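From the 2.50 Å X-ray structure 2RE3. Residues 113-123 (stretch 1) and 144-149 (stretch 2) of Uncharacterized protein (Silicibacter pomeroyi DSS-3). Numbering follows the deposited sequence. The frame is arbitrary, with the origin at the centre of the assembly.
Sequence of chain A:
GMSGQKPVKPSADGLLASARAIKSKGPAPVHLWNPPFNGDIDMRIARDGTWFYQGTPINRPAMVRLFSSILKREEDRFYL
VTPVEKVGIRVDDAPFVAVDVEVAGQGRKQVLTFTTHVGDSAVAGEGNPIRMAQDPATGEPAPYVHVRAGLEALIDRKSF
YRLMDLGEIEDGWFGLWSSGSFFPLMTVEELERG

Stretch 1 (113-123) TFTTHVGDSAV
Stretch 2, residues 144-149: YVHVRA

A β-hairpin packs one face against a separate strand mainly through nonpolar contacts of Phe114, Thr116 and Ala122 with Val145 and Val147, and a single salt bridge with a water beside it closes the contact at the turn end; no backbone hydrogen bond joins the two stretches, and 308 Å² is buried in all.

The hairpin pairs strand 113-116 with strand 121-123. Its ladder is antiparallel: Phe114 N to Ala122 O is 2.9 Å, Ala122 N to Phe114 O 2.8 Å, and Thr116 N to Asp120 O 2.9 Å. A type I turn spans Thr116 to Gly119, with Gly119 N bonded to Thr116 O at 3.0 Å. Gly119 adopts phi/psi 94/-2, where a CB would jam against the preceding carbonyl O. Thr116 (chi1 67°, p) also accepts at OG1 from Asp120 N, 3.1 Å.

CA-to-CB of Phe114, Thr116 and Ala122, and of Asp120 in the loop, points toward stretch 2, whereas that of Ser121 and Val123 points away. Strand 144-148 is extended up to Val147, whose phi/psi is -106/-56; Arg148 returns to -165/146. The closest CA atoms across the stretches are those of Ala122 and Val147, 5.2 Å apart. Ala122 CB lies 3.6 Å from His146 O and 4.0 Å from Val147 CA.

Phe114 (chi1 -71°, chi2 87°) offers a ring face to Val145 (p): Val145 CG1 sits 4.1 Å from the Phe114 ring centroid, 15° off the normal, a CH-pi contact. Val147 (t) reaches Thr116 CG2 with CG2 at 3.8 Å and Asp120 CB with CG1 at 4.2 Å.

Arg148 starts sideways, but chi angles of 64°, 169°, -177° and -79° carry its guanidinium to Asp120 (chi1 -65°, chi2 -37°). Arg148 NH1 donates to Asp120 OD2 at 3.0 Å and 154°, near the guanidinium plane. Water 1 donates to Asp120 OD2 at 2.5 Å and accepts from Arg148 NH2 at 3.1 Å, bridging the same pair.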

ATOM      1  N   THR A 113      -3.125 -13.839   1.103  1.00 25.34           N
ATOM      2  CA  THR A 113      -1.799 -13.225   1.075  1.00 24.76           C
ATOM      3  C   THR A 113      -1.622 -12.362  -0.183  1.00 25.13           C
ATOM      4  O   THR A 113      -1.716 -12.834  -1.326  1.00 27.26           O
ATOM      5  CB  THR A 113      -0.700 -14.260   1.202  1.00 24.59           C
ATOM      6  OG1 THR A 113      -0.838 -14.897   2.468  1.00 27.13           O
ATOM      7  CG2 THR A 113       0.683 -13.598   1.131  1.00 23.58           C
ATOM      8  N   PHE A 114      -1.377 -11.080   0.055  1.00 25.44           N
ATOM      9  CA  PHE A 114      -1.224 -10.108  -1.014  1.00 26.07           C
ATOM     10  C   PHE A 114       0.253  -9.837  -1.273  1.00 26.98           C
ATOM     11  O   PHE A 114       1.065  -9.874  -0.348  1.00 29.30           O
ATOM     12  CB  PHE A 114      -1.869  -8.808  -0.610  1.00 26.83           C
ATOM     13  CG  PHE A 114      -3.356  -8.852  -0.569  1.00 29.36           C
ATOM     14  CD1 PHE A 114      -4.013  -9.263   0.559  1.00 29.16           C
ATOM     15  CD2 PHE A 114      -4.101  -8.451  -1.662  1.00 30.22           C
ATOM     16  CE1 PHE A 114      -5.375  -9.287   0.596  1.00 31.45           C
ATOM     17  CE2 PHE A 114      -5.469  -8.463  -1.617  1.00 31.47           C
ATOM     18  CZ  PHE A 114      -6.105  -8.890  -0.487  1.00 31.61           C
ATOM     19  N   THR A 115       0.574  -9.575  -2.529  1.00 25.83           N
ATOM     20  CA  THR A 115       1.870  -9.098  -2.944  1.00 26.66           C
ATOM     21  C   THR A 115       1.662  -7.731  -3.592  1.00 28.06           C
ATOM     22  O   THR A 115       0.701  -7.566  -4.383  1.00 28.69           O
ATOM     23  CB  THR A 115       2.502 -10.074  -3.945  1.00 27.67           C
ATOM     24  OG1 THR A 115       2.675 -11.335  -3.283  1.00 28.75           O
ATOM     25  CG2 THR A 115       3.861  -9.565  -4.466  1.00 22.22           C
ATOM     26  N   THR A 116       2.528  -6.771  -3.213  1.00 25.92           N
ATOM     27  CA  THR A 116       2.514  -5.392  -3.716  1.00 25.86           C
ATOM     28  C   THR A 116       3.437  -5.233  -4.917  1.00 27.61           C
ATOM     29  O   THR A 116       4.235  -6.130  -5.238  1.00 31.03           O
ATOM     30  CB  THR A 116       2.990  -4.384  -2.627  1.00 27.99           C
ATOM     31  OG1 THR A 116       4.382  -4.609  -2.348  1.00 23.58           O
ATOM     32  CG2 THR A 116       2.142  -4.522  -1.310  1.00 22.50           C
ATOM     33  N   HIS A 117       3.364  -4.080  -5.576  1.00 26.65           N
ATOM     34  CA  HIS A 117       4.153  -3.856  -6.805  1.00 24.23           C
ATOM     35  C   HIS A 117       5.654  -3.701  -6.543  1.00 24.20           C
ATOM     36  O   HIS A 117       6.437  -3.638  -7.463  1.00 25.40           O
ATOM     37  CB  HIS A 117       3.583  -2.677  -7.620  1.00 21.61           C
ATOM     38  CG  HIS A 117       3.905  -1.314  -7.072  1.00 27.72           C
ATOM     39  ND1 HIS A 117       3.496  -0.883  -5.820  1.00 21.91           N
ATOM     40  CD2 HIS A 117       4.569  -0.267  -7.635  1.00 24.75           C
ATOM     41  CE1 HIS A 117       3.893   0.368  -5.646  1.00 26.64           C
ATOM     42  NE2 HIS A 117       4.565   0.757  -6.722  1.00 24.06           N
ATOM     43  N   VAL A 118       6.057  -3.627  -5.287  1.00 25.43           N
ATOM     44  CA  VAL A 118       7.468  -3.534  -4.962  1.00 25.66           C
ATOM     45  C   VAL A 118       7.928  -4.839  -4.294  1.00 27.67           C
ATOM     46  O   VAL A 118       9.012  -4.920  -3.732  1.00 27.82           O
ATOM     47  CB  VAL A 118       7.732  -2.321  -4.086  1.00 25.40           C
ATOM     48  CG1 VAL A 118       7.312  -1.038  -4.840  1.00 25.31           C
ATOM     49  CG2 VAL A 118       6.977  -2.437  -2.728  1.00 22.47           C
ATOM     50  N   GLY A 119       7.103  -5.869  -4.372  1.00 27.09           N
ATOM     51  CA  GLY A 119       7.526  -7.176  -3.948  1.00 28.12           C
ATOM     52  C   GLY A 119       7.202  -7.557  -2.516  1.00 29.83           C
ATOM     53  O   GLY A 119       7.506  -8.680  -2.118  1.00 30.81           O
ATOM     54  N   ASP A 120       6.591  -6.669  -1.730  1.00 30.02           N
ATOM     55  CA  ASP A 120       6.295  -7.020  -0.353  1.00 29.80           C
ATOM     56  C   ASP A 120       5.035  -7.890  -0.257  1.00 32.07           C
ATOM     57  O   ASP A 120       4.129  -7.836  -1.096  1.00 33.94           O
ATOM     58  CB  ASP A 120       6.113  -5.796   0.527  1.00 30.18           C
ATOM     59  CG  ASP A 120       7.380  -4.966   0.676  1.00 33.11           C
ATOM     60  OD1 ASP A 120       8.514  -5.540   0.761  1.00 31.90           O
ATOM     61  OD2 ASP A 120       7.201  -3.727   0.738  1.00 27.85           O
ATOM     62  N   SER A 121       4.991  -8.669   0.805  1.00 31.18           N
ATOM     63  CA  SER A 121       3.947  -9.627   1.042  1.00 30.28           C
ATOM     64  C   SER A 121       3.154  -9.160   2.271  1.00 30.41           C
ATOM     65  O   SER A 121       3.760  -8.785   3.270  1.00 32.49           O
ATOM     66  CB  SER A 121       4.625 -10.963   1.327  1.00 28.29           C
ATOM     67  OG  SER A 121       3.679 -11.948   1.637  1.00 35.74           O
ATOM     68  N   ALA A 122       1.821  -9.197   2.229  1.00 29.69           N
ATOM     69  CA  ALA A 122       1.018  -8.898   3.432  1.00 28.95           C
ATOM     70  C   ALA A 122      -0.075  -9.904   3.609  1.00 27.38           C
ATOM     71  O   ALA A 122      -0.916 -10.016   2.734  1.00 29.63           O
ATOM     72  CB  ALA A 122       0.399  -7.542   3.327  1.00 31.97           C
ATOM     73  N   VAL A 123      -0.072 -10.622   4.729  1.00 25.91           N
ATOM     74  CA  VAL A 123      -1.105 -11.592   5.028  1.00 24.86           C
ATOM     75  C   VAL A 123      -2.297 -10.839   5.593  1.00 28.53           C
ATOM     76  O   VAL A 123      -2.189 -10.217   6.671  1.00 32.47           O
ATOM     77  CB  VAL A 123      -0.610 -12.583   6.079  1.00 26.00           C
ATOM     78  CG1 VAL A 123      -1.773 -13.421   6.629  1.00 20.03           C
ATOM     79  CG2 VAL A 123       0.536 -13.450   5.510  1.00 18.39           C
ATOM     80  N   TYR A 144      -8.479  -1.285   0.164  1.00 29.45           N
ATOM     81  CA  TYR A 144      -7.063  -1.319   0.488  1.00 28.59           C
ATOM     82  C   TYR A 144      -6.742  -2.476   1.402  1.00 28.25           C
ATOM     83  O   TYR A 144      -7.647  -3.048   2.011  1.00 28.70           O
ATOM     84  CB  TYR A 144      -6.688  -0.040   1.191  1.00 26.44           C
ATOM     85  CG  TYR A 144      -7.029   1.217   0.414  1.00 29.34           C
ATOM     86  CD1 TYR A 144      -8.314   1.726   0.418  1.00 29.28           C
ATOM     87  CD2 TYR A 144      -6.050   1.918  -0.306  1.00 30.81           C
ATOM     88  CE1 TYR A 144      -8.639   2.901  -0.252  1.00 29.23           C
ATOM     89  CE2 TYR A 144      -6.364   3.107  -0.987  1.00 32.24           C
ATOM     90  CZ  TYR A 144      -7.677   3.584  -0.944  1.00 32.77           C
ATOM     91  OH  TYR A 144      -8.043   4.721  -1.592  1.00 30.24           O
ATOM     92  N   VAL A 145      -5.456  -2.819   1.495  1.00 27.54           N
ATOM     93  CA  VAL A 145      -4.948  -3.725   2.534  1.00 25.24           C
ATOM     94  C   VAL A 145      -3.681  -3.143   3.171  1.00 25.92           C
ATOM     95  O   VAL A 145      -2.832  -2.554   2.504  1.00 25.72           O
ATOM     96  CB  VAL A 145      -4.681  -5.147   2.007  1.00 25.19           C
ATOM     97  CG1 VAL A 145      -3.667  -5.165   0.865  1.00 22.85           C
ATOM     98  CG2 VAL A 145      -4.176  -6.033   3.123  1.00 24.90           C
ATOM     99  N   HIS A 146      -3.592  -3.267   4.485  1.00 27.07           N
ATOM    100  CA  HIS A 146      -2.446  -2.775   5.231  1.00 27.60           C
ATOM    101  C   HIS A 146      -1.252  -3.683   4.973  1.00 27.29           C
ATOM    102  O   HIS A 146      -1.381  -4.920   4.964  1.00 27.33           O
ATOM    103  CB  HIS A 146      -2.798  -2.759   6.718  1.00 29.67           C
ATOM    104  CG  HIS A 146      -1.701  -2.305   7.633  1.00 27.71           C
ATOM    105  ND1 HIS A 146      -0.859  -3.191   8.261  1.00 26.80           N
ATOM    106  CD2 HIS A 146      -1.369  -1.076   8.098  1.00 27.51           C
ATOM    107  CE1 HIS A 146      -0.027  -2.525   9.049  1.00 29.16           C
ATOM    108  NE2 HIS A 146      -0.316  -1.240   8.972  1.00 22.55           N
ATOM    109  N   VAL A 147      -0.108  -3.067   4.723  1.00 25.26           N
ATOM    110  CA  VAL A 147       1.147  -3.791   4.488  1.00 26.33           C
ATOM    111  C   VAL A 147       2.034  -3.644   5.714  1.00 26.98           C
ATOM    112  O   VAL A 147       2.458  -4.637   6.283  1.00 28.24           O
ATOM    113  CB  VAL A 147       1.897  -3.213   3.276  1.00 27.78           C
ATOM    114  CG1 VAL A 147       3.209  -3.985   3.036  1.00 19.93           C
ATOM    115  CG2 VAL A 147       0.952  -3.158   2.063  1.00 21.33           C
ATOM    116  N   ARG A 148       2.329  -2.405   6.121  1.00 25.65           N
ATOM    117  CA  ARG A 148       3.093  -2.208   7.344  1.00 26.05           C
ATOM    118  C   ARG A 148       3.011  -0.782   7.834  1.00 26.17           C
ATOM    119  O   ARG A 148       2.926   0.162   7.041  1.00 28.21           O
ATOM    120  CB  ARG A 148       4.581  -2.589   7.159  1.00 27.49           C
ATOM    121  CG  ARG A 148       5.358  -1.730   6.154  1.00 26.03           C
ATOM    122  CD  ARG A 148       6.888  -1.982   6.221  1.00 26.80           C
ATOM    123  NE  ARG A 148       7.564  -1.082   5.277  1.00 25.68           N
ATOM    124  CZ  ARG A 148       7.626  -1.287   3.963  1.00 24.71           C
ATOM    125  NH1 ARG A 148       7.118  -2.390   3.434  1.00 25.70           N
ATOM    126  NH2 ARG A 148       8.225  -0.401   3.166  1.00 26.05           N
ATOM    127  N   ALA A 149       3.029  -0.632   9.151  1.00 24.07           N
ATOM    128  CA  ALA A 149       3.238   0.655   9.785  1.00 22.52           C
ATOM    129  C   ALA A 149       2.364   1.764   9.203  1.00 20.99           C
ATOM    130  O   ALA A 149       2.789   2.909   9.084  1.00 20.59           O
ATOM    131  CB  ALA A 149       4.709   1.019   9.717  1.00 18.89           C
TER
HETATM  132  O   HOH W   1       8.588  -1.739   0.377  1.00 17.07           O